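Local atomic coordinates of PUM-HD domain-containing protein (Caenorhabditis elegans, PDB entry 7CGF), a protein that probably recognises elements in the 3' untranslated regions of messenger RNAs through its Pumilio homology domain, the part present here with bound RNA. Residues Lys129-Glu132 with Pro133-Ile136; Val175-Leu178 with Leu179-Ser182; Gln216-Lys219 with Arg220-Glu223; Val297-Val300 with Val301-Lys305; Asp318-Ser322 with Glu323-Glu327. The protein carries 2 engineered substitutions. All coordinates share one frame; numbering follows the deposited sequence. Where two conformers were deposited one is given.

Overall arrangement
Five short-range contacts sample the arc of Pumilio repeats in chain order, and because each closes before the next opens, none nests or crosses. Contact 1 is the turn from helix 119-129 into helix 132-142. Contact 2 covers the end of helix 172-178 and the loop behind it, and contact 3 the kink between helices 207-219 and 221-225; these two touch, through a probable hydrogen bond from Gln216 NE2 to Ser182 O and packing of Leu179 on Gln216. Contact 4 starts helix 299-304, and contact 5 joins helix 309-319 to helix 322-332; the centres of contacts 4 and 5 lie about 17 Å apart. Contacts 1 and 4, about 55 Å apart between centres, lie on opposite sides of the chain's centre.

Contact 1. Residues Lys129-Glu132 with Pro133-Ile136; sequences KINE and PLQI
Ile130 lays its CD1 against Leu134 CB at 3.5 Å, a tight approach in which the two side chains run at about a right angle. The isoleucine reaches this place with CG1 tucked in between the two arms of its own main chain (chi1 70°). Next to it, Asn131 occupies the N-cap of helix 132-142. Its OD1 takes a long, weak bond from Leu134 N at 3.4 Å, while its backbone O receives Gln135 N at 3.0 Å, in the carbonyl plane and nearly straight (164°). One residue on, Ile136 N binds Glu132 O at 2.9 Å. The whole is a tight turn between consecutive helices of an alpha-helical Pumilio repeat: the chain leaves helix 119-129 at Ile130, and Pro133, with no N-H to offer, falls in the first turn of the next helix. Gln135 runs antiparallel to Ile130, CG to CG1 3.8 Å, and its OE1 comes within 3.3 Å of Glu132 CA. Farther out, Gln135 NE2 is held by the carbonyl oxygens of Leu127 and Lys165, which fixes the amide across the turn, and Glu132 OE2 bonds to Ser167 OG. Trp99 of helix 99-106 packs on Ile130, Asn131 and Leu134.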
loop_
_atom_site.group_PDB
_atom_site.type_symbol
_atom_site.label_atom_id
_atom_site.label_comp_id
_atom_site.label_asym_id
_atom_site.label_seq_id
_atom_site.Cartn_x
_atom_site.Cartn_y
_atom_site.Cartn_z
ATOM N N LYS A 129 13.340 -3.159 10.651
ATOM C CA LYS A 129 14.714 -2.973 11.120
ATOM C C LYS A 129 15.507 -4.259 11.315
ATOM O O LYS A 129 16.716 -4.275 11.039
ATOM C CB LYS A 129 14.715 -2.200 12.439
ATOM C CG LYS A 129 14.084 -0.797 12.359
ATOM C CD LYS A 129 14.926 0.156 11.543
ATOM C CE LYS A 129 14.351 1.572 11.590
ATOM N NZ LYS A 129 15.183 2.556 10.845
ATOM N N ILE A 130 14.884 -5.333 11.790
ATOM C CA ILE A 130 15.649 -6.454 12.328
ATOM C C ILE A 130 16.126 -7.412 11.245
ATOM O O ILE A 130 15.658 -7.386 10.098
ATOM C CB ILE A 130 14.846 -7.215 13.399
ATOM C CG1 ILE A 130 13.673 -7.985 12.769
ATOM C CG2 ILE A 130 14.407 -6.261 14.507
ATOM C CD1 ILE A 130 12.658 -8.531 13.786
ATOM N N ASN A 131 17.064 -8.276 11.618
ATOM C CA ASN A 131 17.669 -9.204 10.673
ATOM C C ASN A 131 16.691 -10.316 10.280
ATOM O O ASN A 131 15.678 -10.564 10.938
ATOM C CB ASN A 131 18.942 -9.800 11.275
ATOM C CG ASN A 131 18.712 -10.362 12.653
ATOM O OD1 ASN A 131 18.101 -11.417 12.813
ATOM N ND2 ASN A 131 19.176 -9.646 13.665
ATOM N N GLU A 132 17.030 -11.007 9.191
ATOM C CA GLU A 132 16.087 -11.948 8.592
ATOM C C GLU A 132 15.657 -13.087 9.517
ATOM O O GLU A 132 14.454 -13.399 9.534
ATOM C CB GLU A 132 16.686 -12.489 7.292
ATOM C CG GLU A 132 15.736 -13.331 6.484
ATOM C CD GLU A 132 16.384 -13.781 5.205
ATOM O OE1 GLU A 132 17.115 -14.802 5.236
ATOM O OE2 GLU A 132 16.197 -13.084 4.194
ATOM N N PRO A 133 16.542 -13.748 10.282
ATOM C CA PRO A 133 16.062 -14.780 11.216
ATOM C C PRO A 133 15.007 -14.301 12.196
ATOM O O PRO A 133 14.090 -15.056 12.528
ATOM C CB PRO A 133 17.351 -15.200 11.942
ATOM C CG PRO A 133 18.404 -14.987 10.923
ATOM C CD PRO A 133 18.018 -13.722 10.227
ATOM N N LEU A 134 15.128 -13.073 12.698
ATOM C CA LEU A 134 14.107 -12.560 13.596
ATOM C C LEU A 134 12.833 -12.194 12.840
ATOM O O LEU A 134 11.729 -12.368 13.369
ATOM C CB LEU A 134 14.648 -11.350 14.359
ATOM C CG LEU A 134 15.785 -11.675 15.333
ATOM C CD1 LEU A 134 16.243 -10.430 16.058
ATOM C CD2 LEU A 134 15.331 -12.737 16.322
ATOM N N GLN A 135 12.957 -11.676 11.620
ATOM C CA GLN A 135 11.764 -11.456 10.803
ATOM C C GLN A 135 10.990 -12.753 10.608
ATOM O O GLN A 135 9.765 -12.787 10.749
ATOM C CB GLN A 135 12.146 -10.881 9.444
ATOM C CG GLN A 135 12.686 -9.472 9.441
ATOM C CD GLN A 135 13.159 -9.079 8.050
ATOM O OE1 GLN A 135 13.815 -9.869 7.363
ATOM N NE2 GLN A 135 12.798 -7.878 7.610
ATOM N N ILE A 136 11.697 -13.828 10.255
ATOM C CA ILE A 136 11.044 -15.114 10.027
ATOM C C ILE A 136 10.341 -15.593 11.289
ATOM O O ILE A 136 9.252 -16.179 11.233
ATOM C CB ILE A 136 12.080 -16.143 9.529
ATOM C CG1 ILE A 136 12.597 -15.757 8.149
ATOM C CG2 ILE A 136 11.481 -17.532 9.498
ATOM C CD1 ILE A 136 13.793 -16.588 7.702
#

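Contact 2. Residues Val175-Leu178 with Leu179-Ser182; sequences VDTL and LESS
Val175 and Leu179 run alongside one another in the same sense, with CG1 of the valine 4.0 Å from CD1 of the leucine. This belongs to the buried part of the contact, made up of Val175, Thr177 and Leu178. Leu179 CG also rests 3.5 Å from Val175 O, the oxygen that accepts Leu179 N at 3.0 Å in the last bond here to a carbonyl four residues back. Both side chains continue into helix 207-219, Val175 against Gln209 and Val213, Leu179 against Pro212 and Gln216. Leu178 turns away into the interior, among residues of helices 146-150, 184-189 and 194-204.

Glu180 and Ser181 form the solvent side. Glu180 N binds Thr177 O at 3.0 Å, but from well above the carbonyl plane, 70° out of it, as the chain tightens beyond the helix. A chi1 of 76° brings the extended glutamate chain beside the buried Thr177, Glu180 OE1 3.6 Å from Thr177 CG2. Its other oxygen, OE2, bonds to His147 ND1, while Thr177 OG1 turns back to Phe173 O. Past Glu180 the loop peels off, and a water lies 2.9 Å from Leu178 O and 2.8 Å from Ser181 O, linking the helix end to the loop. Such an ending is a helix C-terminus whose last bond tightens from four residues back to three, here leading toward helix 184-189 in the alpha-helical Pumilio repeat array.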
loop_
_atom_site.group_PDB
_atom_site.type_symbol
_atom_site.label_atom_id
_atom_site.label_comp_id
_atom_site.label_asym_id
_atom_site.label_seq_id
_atom_site.Cartn_x
_atom_site.Cartn_y
_atom_site.Cartn_z
ATOM N N VAL A 175 1.407 -15.593 -0.102
ATOM C CA VAL A 175 0.944 -15.857 -1.461
ATOM C C VAL A 175 -0.019 -17.041 -1.468
ATOM O O VAL A 175 -1.080 -16.985 -2.098
ATOM C CB VAL A 175 2.156 -16.088 -2.386
ATOM C CG1 VAL A 175 1.703 -16.475 -3.784
ATOM C CG2 VAL A 175 3.028 -14.819 -2.454
ATOM N N ASP A 176 0.319 -18.118 -0.749
ATOM C CA ASP A 176 -0.563 -19.288 -0.690
ATOM C C ASP A 176 -1.872 -18.979 0.024
ATOM O O ASP A 176 -2.863 -19.699 -0.165
ATOM C CB ASP A 176 0.123 -20.470 0.012
ATOM C CG ASP A 176 1.332 -21.011 -0.761
ATOM O OD1 ASP A 176 1.483 -20.688 -1.954
ATOM O OD2 ASP A 176 2.127 -21.775 -0.164
ATOM N N THR A 177 -1.887 -17.950 0.882
ATOM C CA THR A 177 -3.154 -17.512 1.463
ATOM C C THR A 177 -3.999 -16.769 0.435
ATOM O O THR A 177 -5.207 -17.010 0.334
ATOM C CB THR A 177 -2.902 -16.630 2.684
ATOM O OG1 THR A 177 -2.115 -17.340 3.625
ATOM C CG2 THR A 177 -4.245 -16.259 3.359
ATOM N N LEU A 178 -3.380 -15.889 -0.368
ATOM C CA LEU A 178 -4.085 -15.298 -1.508
ATOM C C LEU A 178 -4.672 -16.355 -2.423
ATOM O O LEU A 178 -5.732 -16.137 -3.021
ATOM C CB LEU A 178 -3.148 -14.397 -2.319
ATOM C CG LEU A 178 -2.744 -13.105 -1.594
ATOM C CD1 LEU A 178 -1.770 -12.306 -2.449
ATOM C CD2 LEU A 178 -3.992 -12.286 -1.331
ATOM N N LEU A 179 -3.998 -17.496 -2.550
ATOM C CA LEU A 179 -4.429 -18.584 -3.414
ATOM C C LEU A 179 -5.160 -19.695 -2.654
ATOM O O LEU A 179 -5.363 -20.780 -3.211
ATOM C CB LEU A 179 -3.216 -19.170 -4.146
ATOM C CG LEU A 179 -2.513 -18.206 -5.107
ATOM C CD1 LEU A 179 -1.142 -18.751 -5.505
ATOM C CD2 LEU A 179 -3.393 -17.966 -6.312
ATOM N N GLU A 180 -5.599 -19.450 -1.419
ATOM C CA GLU A 180 -6.063 -20.581 -0.620
ATOM C C GLU A 180 -7.382 -21.160 -1.143
ATOM O O GLU A 180 -7.590 -22.371 -1.038
ATOM C CB GLU A 180 -6.159 -20.181 0.861
ATOM C CG GLU A 180 -7.353 -19.331 1.214
ATOM C CD GLU A 180 -7.287 -18.770 2.641
ATOM O OE1 GLU A 180 -6.377 -19.145 3.397
ATOM O OE2 GLU A 180 -8.149 -17.954 2.995
ATOM N N SER A 181 -8.264 -20.337 -1.728
ATOM C CA SER A 181 -9.502 -20.806 -2.336
ATOM C C SER A 181 -9.750 -20.032 -3.619
ATOM O O SER A 181 -9.068 -19.049 -3.910
ATOM C CB SER A 181 -10.702 -20.649 -1.396
ATOM O OG SER A 181 -10.569 -21.521 -0.295
ATOM N N SER A 182 -10.766 -20.477 -4.368
ATOM C CA SER A 182 -11.045 -19.883 -5.677
ATOM C C SER A 182 -11.286 -18.383 -5.586
ATOM O O SER A 182 -10.768 -17.620 -6.411
ATOM C CB SER A 182 -12.252 -20.567 -6.314
ATOM O OG SER A 182 -11.955 -21.921 -6.575
HETATM O O HOH W 1 -7.699 -16.866 -5.061
#

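Contact 3. Residues Gln216-Lys219 with Arg220-Glu223; sequences QIHK and RFDE
Arg220, whose backbone N is bonded weakly to Ile217 O across a kink between two helices, grips Glu223 side-on with two nitrogens: NE reaches Glu223 OE1 at 3.0 Å, and NH2 reaches Glu223 OE2 at 2.9 Å in an almost straight bond (177°). The carboxylate lies at the edge of the guanidinium, OE2 being met on its syn side and OE1 from above the carboxylate plane. A bend at chi3 (68°) turns the guanidinium toward Glu223, and Tyr186 adds a cation-pi contact to the same group.

Upstream of the kink, Lys219 stretches out fully so that NZ binds Gln216 OE1 at 2.7 Å, on a lone pair in the plane of the amide carbonyl; Gln216 NE2 is taken by Ser182 O. Between these pairs the backbone turns sharply, Phe221 N binding His218 O at 3.2 Å from above the carbonyl plane. Arg220 is the N-cap residue of the new helix.

Beyond the polar bonds comes the buried packing. Phe221 CB sits 3.4 Å from His218 O, and in one of the two conformers of His218 its CD2 lies 4.4 Å from Phe221 CD1, the rings meeting obliquely. Phe221 is buried against helices 230-240, 243-255 and 257-261, while Ile217 meets Val233 and Val237.

The chemistry implies a junction held in several ways: one weak and one ordinary backbone bond span the bend, a salt bridge links the N-cap Arg220 to Glu223 in the new helix, and a lysine-amide bond ties Lys219 to Gln216.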
loop_
_atom_site.group_PDB
_atom_site.type_symbol
_atom_site.label_atom_id
_atom_site.label_comp_id
_atom_site.label_asym_id
_atom_site.label_seq_id
_atom_site.Cartn_x
_atom_site.Cartn_y
_atom_site.Cartn_z
ATOM N N GLN A 216 -5.516 -15.463 -11.131
ATOM C CA GLN A 216 -6.803 -15.343 -10.452
ATOM C C GLN A 216 -7.473 -14.017 -10.781
ATOM O O GLN A 216 -8.686 -13.967 -11.009
ATOM C CB GLN A 216 -6.636 -15.455 -8.928
ATOM C CG GLN A 216 -6.699 -16.849 -8.300
ATOM C CD GLN A 216 -7.570 -17.835 -9.058
ATOM O OE1 GLN A 216 -7.078 -18.496 -9.952
ATOM N NE2 GLN A 216 -8.850 -17.950 -8.698
ATOM N N ILE A 217 -6.703 -12.928 -10.785
ATOM C CA ILE A 217 -7.270 -11.622 -11.132
ATOM C C ILE A 217 -7.889 -11.659 -12.525
ATOM O O ILE A 217 -8.989 -11.138 -12.743
ATOM C CB ILE A 217 -6.193 -10.527 -11.006
ATOM C CG1 ILE A 217 -5.746 -10.386 -9.543
ATOM C CG2 ILE A 217 -6.731 -9.193 -11.539
ATOM C CD1 ILE A 217 -4.427 -9.665 -9.350
ATOM N N HIS A 218 -7.200 -12.284 -13.488
ATOM C CA HIS A 218 -7.724 -12.361 -14.852
ATOM C C HIS A 218 -9.086 -13.053 -14.899
ATOM O O HIS A 218 -9.948 -12.680 -15.704
ATOM C CB HIS A 218 -6.730 -13.093 -15.762
ATOM C CG HIS A 218 -5.650 -12.219 -16.333
ATOM N ND1 HIS A 218 -4.317 -12.573 -16.293
ATOM C CD2 HIS A 218 -5.705 -11.032 -16.990
ATOM C CE1 HIS A 218 -3.596 -11.636 -16.881
ATOM N NE2 HIS A 218 -4.413 -10.690 -17.313
ATOM N N LYS A 219 -9.302 -14.073 -14.055
ATOM C CA LYS A 219 -10.546 -14.834 -14.130
ATOM C C LYS A 219 -11.769 -13.980 -13.832
ATOM O O LYS A 219 -12.847 -14.237 -14.381
ATOM C CB LYS A 219 -10.491 -16.032 -13.176
ATOM C CG LYS A 219 -9.421 -17.071 -13.582
ATOM C CD LYS A 219 -9.315 -18.189 -12.536
ATOM C CE LYS A 219 -8.165 -19.153 -12.868
ATOM N NZ LYS A 219 -7.992 -20.244 -11.844
ATOM N N ARG A 220 -11.632 -12.962 -12.983
ATOM C CA ARG A 220 -12.728 -12.045 -12.672
ATOM C C ARG A 220 -12.328 -10.612 -12.985
ATOM O O ARG A 220 -12.630 -9.670 -12.251
ATOM C CB ARG A 220 -13.176 -12.216 -11.226
ATOM C CG ARG A 220 -13.761 -13.600 -11.030
ATOM C CD ARG A 220 -14.231 -13.838 -9.625
ATOM N NE ARG A 220 -15.382 -13.019 -9.309
ATOM C CZ ARG A 220 -16.027 -13.086 -8.149
ATOM N NH1 ARG A 220 -15.626 -13.943 -7.223
ATOM N NH2 ARG A 220 -17.060 -12.304 -7.917
ATOM N N PHE A 221 -11.661 -10.456 -14.126
ATOM C CA PHE A 221 -11.055 -9.182 -14.491
ATOM C C PHE A 221 -12.070 -8.048 -14.537
ATOM O O PHE A 221 -11.842 -6.979 -13.956
ATOM C CB PHE A 221 -10.371 -9.308 -15.853
ATOM C CG PHE A 221 -9.669 -8.054 -16.270
ATOM C CD1 PHE A 221 -8.421 -7.754 -15.750
ATOM C CD2 PHE A 221 -10.273 -7.154 -17.140
ATOM C CE1 PHE A 221 -7.774 -6.602 -16.102
ATOM C CE2 PHE A 221 -9.615 -5.992 -17.497
ATOM C CZ PHE A 221 -8.365 -5.726 -16.965
ATOM N N ASP A 222 -13.177 -8.237 -15.266
ATOM C CA ASP A 222 -14.104 -7.126 -15.459
ATOM C C ASP A 222 -14.646 -6.615 -14.129
ATOM O O ASP A 222 -14.756 -5.397 -13.925
ATOM C CB ASP A 222 -15.259 -7.536 -16.365
ATOM C CG ASP A 222 -14.831 -7.787 -17.790
ATOM O OD1 ASP A 222 -13.644 -7.569 -18.127
ATOM O OD2 ASP A 222 -15.707 -8.198 -18.576
ATOM N N GLU A 223 -14.993 -7.530 -13.214
ATOM C CA GLU A 223 -15.535 -7.117 -11.922
ATOM C C GLU A 223 -14.483 -6.394 -11.099
ATOM O O GLU A 223 -14.771 -5.374 -10.451
ATOM C CB GLU A 223 -16.031 -8.327 -11.142
ATOM C CG GLU A 223 -17.167 -9.102 -11.726
ATOM C CD GLU A 223 -17.327 -10.397 -10.970
ATOM O OE1 GLU A 223 -16.751 -11.433 -11.410
ATOM O OE2 GLU A 223 -17.956 -10.338 -9.890
#

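Contact 4. Residues Val297-Val300 with Val301-Lys305; sequences VPIV and VQMMK
Gln302 reaches back across Val297, the two side chains crossing at a slant, with CG 3.5 Å from Val297 CG2. The glutamine runs extended beyond CG, which carries NE2 to Val297 O at 2.8 Å. That oxygen lies in the plane of the Gln302 amide, yet the donor stands 36° out of the plane of the valine carbonyl. A side-chain N-H thus satisfies a carbonyl just ahead of the helix. Pro298 and Val301 instead extend abreast in a common direction, CD to CG2 3.9 Å. Pro298 is the N-cap of helix 299-304, a short helix in the last predicted Pumilio repeat, and its carbonyl accepts Gln302 N at 3.2 Å. One residue later, Met303 N binds Ile299 O at 2.8 Å. The side chains of Met303 and Ile299 cross at a slant, SD 3.6 Å from Ile299 CG2; a turn at chi3 (65°) then leads CE away from the isoleucine. Ile299 CD1 meanwhile comes to 4.1 Å from Gln302 NE2. Met303 is buried against Ala309, Val312 and Val313 of helix 309-319. Val300 and Met304 lean on Val332 of helix 322-332, and Val301 on Leu339.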
loop_
_atom_site.group_PDB
_atom_site.type_symbol
_atom_site.label_atom_id
_atom_site.label_comp_id
_atom_site.label_asym_id
_atom_site.label_seq_id
_atom_site.Cartn_x
_atom_site.Cartn_y
_atom_site.Cartn_z
ATOM N N VAL A 297 -21.704 7.059 -34.523
ATOM C CA VAL A 297 -20.519 7.913 -34.552
ATOM C C VAL A 297 -19.344 7.140 -33.953
ATOM O O VAL A 297 -19.565 6.144 -33.245
ATOM C CB VAL A 297 -20.772 9.237 -33.809
ATOM C CG1 VAL A 297 -22.062 9.880 -34.288
ATOM C CG2 VAL A 297 -20.821 9.012 -32.323
ATOM N N PRO A 298 -18.094 7.535 -34.224
ATOM C CA PRO A 298 -16.950 6.776 -33.701
ATOM C C PRO A 298 -16.931 6.764 -32.181
ATOM O O PRO A 298 -17.406 7.693 -31.526
ATOM C CB PRO A 298 -15.735 7.525 -34.260
ATOM C CG PRO A 298 -16.258 8.279 -35.440
ATOM C CD PRO A 298 -17.661 8.647 -35.088
ATOM N N ILE A 299 -16.362 5.687 -31.628
ATOM C CA ILE A 299 -16.333 5.499 -30.178
ATOM C C ILE A 299 -15.690 6.693 -29.489
ATOM O O ILE A 299 -16.155 7.136 -28.431
ATOM C CB ILE A 299 -15.612 4.179 -29.830
ATOM C CG1 ILE A 299 -16.372 2.977 -30.404
ATOM C CG2 ILE A 299 -15.439 4.022 -28.337
ATOM C CD1 ILE A 299 -17.666 2.678 -29.700
ATOM N N VAL A 300 -14.609 7.230 -30.065
ATOM C CA VAL A 300 -13.888 8.332 -29.429
ATOM C C VAL A 300 -14.787 9.555 -29.277
ATOM O O VAL A 300 -14.670 10.302 -28.295
ATOM C CB VAL A 300 -12.594 8.656 -30.212
ATOM C CG1 VAL A 300 -12.900 9.041 -31.682
ATOM C CG2 VAL A 300 -11.792 9.744 -29.507
ATOM N N VAL A 301 -15.712 9.760 -30.218
ATOM C CA VAL A 301 -16.654 10.870 -30.121
ATOM C C VAL A 301 -17.639 10.638 -28.980
ATOM O O VAL A 301 -17.853 11.519 -28.138
ATOM C CB VAL A 301 -17.378 11.065 -31.464
ATOM C CG1 VAL A 301 -18.398 12.184 -31.356
ATOM C CG2 VAL A 301 -16.360 11.340 -32.564
ATOM N N GLN A 302 -18.239 9.443 -28.928
ATOM C CA GLN A 302 -19.116 9.083 -27.818
ATOM C C GLN A 302 -18.396 9.221 -26.483
ATOM O O GLN A 302 -18.972 9.702 -25.500
ATOM C CB GLN A 302 -19.621 7.655 -27.989
ATOM C CG GLN A 302 -20.280 7.379 -29.330
ATOM C CD GLN A 302 -20.680 5.928 -29.498
ATOM O OE1 GLN A 302 -21.095 5.272 -28.545
ATOM N NE2 GLN A 302 -20.541 5.413 -30.717
ATOM N N MET A 303 -17.126 8.816 -26.440
ATOM C CA MET A 303 -16.354 8.900 -25.205
ATOM C C MET A 303 -16.193 10.341 -24.741
ATOM O O MET A 303 -16.235 10.622 -23.539
ATOM C CB MET A 303 -14.989 8.237 -25.415
ATOM C CG MET A 303 -15.066 6.718 -25.462
ATOM S SD MET A 303 -13.487 5.990 -25.969
ATOM C CE MET A 303 -12.426 6.460 -24.607
ATOM N N MET A 304 -16.008 11.273 -25.673
ATOM C CA MET A 304 -15.805 12.664 -25.289
ATOM C C MET A 304 -17.057 13.279 -24.678
ATOM O O MET A 304 -16.952 14.290 -23.976
ATOM C CB MET A 304 -15.352 13.481 -26.502
ATOM C CG MET A 304 -13.937 13.166 -26.962
ATOM S SD MET A 304 -13.486 13.992 -28.501
ATOM C CE MET A 304 -13.169 15.642 -27.885
ATOM N N LYS A 305 -18.224 12.695 -24.928
ATOM C CA LYS A 305 -19.479 13.163 -24.359
ATOM C C LYS A 305 -19.742 12.614 -22.962
ATOM O O LYS A 305 -20.754 12.981 -22.355
ATOM C CB LYS A 305 -20.645 12.780 -25.274
ATOM C CG LYS A 305 -20.616 13.449 -26.648
ATOM C CD LYS A 305 -21.599 12.787 -27.605
ATOM C CE LYS A 305 -21.599 13.488 -28.957
ATOM N NZ LYS A 305 -22.327 12.716 -30.001
#

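Contact 5. Residues Asp318-Ser322 with Glu323-Glu327; sequences DQVTS and EQRRE
A capping box opens helix 322-332, as the chain turns over from helix 309-319 within the last predicted Pumilio repeat. Thr321 is the N-cap residue: its OG1 accepts Gln324 N at 3.0 Å, and in return Gln324 OE1 accepts Thr321 N at 3.1 Å, with an almost straight N-H (176°). A chi1 of 64° aims the threonine hydroxyl at the first turn. The other end of the amide, Gln324 NE2, makes a weak bond to Val279 O, so both ends of the group are engaged. Behind the box the helix proper begins, Arg325 N binding Thr321 O at 2.7 Å and Arg326 N binding Ser322 O at 2.9 Å. Val320, the residue that leaves the preceding helix, packs toward this turn. Its CB touches Gln324 OE1, and its CG2 lies 3.5 Å from Arg325 CG as the two side chains pass antiparallel. Val320 also meets Val286 of helix 279-290. Arg325 folds back, bent at chi3, until one face of its guanidinium lies over Ser322 CA and the carbonyl of Thr321, with NH1 3.4 Å from Ser322 CB.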
loop_
_atom_site.group_PDB
_atom_site.type_symbol
_atom_site.label_atom_id
_atom_site.label_comp_id
_atom_site.label_asym_id
_atom_site.label_seq_id
_atom_site.Cartn_x
_atom_site.Cartn_y
_atom_site.Cartn_z
ATOM N N ASP A 318 -2.689 12.696 -25.043
ATOM C CA ASP A 318 -1.442 13.050 -24.379
ATOM C C ASP A 318 -0.373 11.967 -24.495
ATOM O O ASP A 318 0.816 12.284 -24.385
ATOM C CB ASP A 318 -1.713 13.371 -22.904
ATOM C CG ASP A 318 -2.645 14.566 -22.724
ATOM O OD1 ASP A 318 -2.819 15.357 -23.683
ATOM O OD2 ASP A 318 -3.205 14.723 -21.613
ATOM N N GLN A 319 -0.752 10.707 -24.743
ATOM C CA GLN A 319 0.180 9.591 -24.611
ATOM C C GLN A 319 0.580 8.905 -25.910
ATOM O O GLN A 319 1.553 8.144 -25.901
ATOM C CB GLN A 319 -0.400 8.519 -23.672
ATOM C CG GLN A 319 -0.644 8.996 -22.247
ATOM C CD GLN A 319 0.632 9.119 -21.434
ATOM O OE1 GLN A 319 1.577 8.341 -21.607
ATOM N NE2 GLN A 319 0.659 10.089 -20.529
ATOM N N VAL A 320 -0.128 9.109 -27.012
ATOM C CA VAL A 320 0.094 8.310 -28.204
ATOM C C VAL A 320 1.059 9.036 -29.134
ATOM O O VAL A 320 1.462 10.169 -28.886
ATOM C CB VAL A 320 -1.230 7.946 -28.918
ATOM C CG1 VAL A 320 -2.151 7.182 -27.957
ATOM C CG2 VAL A 320 -1.909 9.185 -29.495
ATOM N N THR A 321 1.461 8.359 -30.210
ATOM C CA THR A 321 2.429 8.932 -31.136
ATOM C C THR A 321 1.767 10.022 -31.972
ATOM O O THR A 321 0.542 10.139 -32.030
ATOM C CB THR A 321 3.018 7.859 -32.055
ATOM O OG1 THR A 321 1.989 7.308 -32.881
ATOM C CG2 THR A 321 3.654 6.738 -31.250
ATOM N N SER A 322 2.597 10.828 -32.641
ATOM C CA SER A 322 2.047 11.854 -33.522
ATOM C C SER A 322 1.209 11.223 -34.618
ATOM O O SER A 322 0.134 11.728 -34.965
ATOM C CB SER A 322 3.172 12.693 -34.128
ATOM O OG SER A 322 3.881 11.941 -35.088
ATOM N N GLU A 323 1.686 10.113 -35.177
ATOM C CA GLU A 323 0.915 9.416 -36.187
ATOM C C GLU A 323 -0.399 8.903 -35.605
ATOM O O GLU A 323 -1.445 8.972 -36.260
ATOM C CB GLU A 323 1.778 8.295 -36.776
ATOM C CG GLU A 323 1.328 7.770 -38.102
ATOM C CD GLU A 323 1.541 8.735 -39.281
ATOM O OE1 GLU A 323 1.932 9.908 -39.091
ATOM O OE2 GLU A 323 1.302 8.287 -40.408
ATOM N N GLN A 324 -0.383 8.448 -34.349
ATOM C CA GLN A 324 -1.631 8.003 -33.731
ATOM C C GLN A 324 -2.560 9.176 -33.425
ATOM O O GLN A 324 -3.778 9.070 -33.615
ATOM C CB GLN A 324 -1.333 7.189 -32.472
ATOM C CG GLN A 324 -0.904 5.778 -32.825
ATOM C CD GLN A 324 -0.217 5.035 -31.694
ATOM O OE1 GLN A 324 0.210 5.619 -30.696
ATOM N NE2 GLN A 324 -0.094 3.727 -31.861
ATOM N N ARG A 325 -2.013 10.299 -32.949
ATOM C CA ARG A 325 -2.847 11.485 -32.753
ATOM C C ARG A 325 -3.480 11.928 -34.064
ATOM O O ARG A 325 -4.623 12.394 -34.084
ATOM C CB ARG A 325 -2.029 12.633 -32.162
ATOM C CG ARG A 325 -1.663 12.497 -30.696
ATOM C CD ARG A 325 -1.117 13.807 -30.130
ATOM N NE ARG A 325 -0.189 14.431 -31.069
ATOM C CZ ARG A 325 1.133 14.289 -31.038
ATOM N NH1 ARG A 325 1.888 14.898 -31.953
ATOM N NH2 ARG A 325 1.706 13.545 -30.097
ATOM N N ARG A 326 -2.758 11.762 -35.172
ATOM C CA ARG A 326 -3.287 12.173 -36.465
ATOM C C ARG A 326 -4.584 11.439 -36.792
ATOM O O ARG A 326 -5.546 12.052 -37.265
ATOM C CB ARG A 326 -2.213 11.949 -37.532
ATOM C CG ARG A 326 -2.637 12.216 -38.939
ATOM C CD ARG A 326 -1.411 12.186 -39.839
ATOM N NE ARG A 326 -1.802 12.279 -41.237
ATOM C CZ ARG A 326 -2.153 11.224 -41.957
ATOM N NH1 ARG A 326 -2.504 11.372 -43.229
ATOM N NH2 ARG A 326 -2.138 10.018 -41.396
ATOM N N GLU A 327 -4.653 10.135 -36.502
ATOM C CA GLU A 327 -5.893 9.405 -36.750
ATOM C C GLU A 327 -7.014 9.885 -35.829
ATOM O O GLU A 327 -8.175 9.983 -36.250
ATOM C CB GLU A 327 -5.672 7.900 -36.581
ATOM C CG GLU A 327 -6.934 7.072 -36.852
ATOM C CD GLU A 327 -6.738 5.572 -36.644
ATOM O OE1 GLU A 327 -7.655 4.796 -37.010
ATOM O OE2 GLU A 327 -5.673 5.169 -36.122
#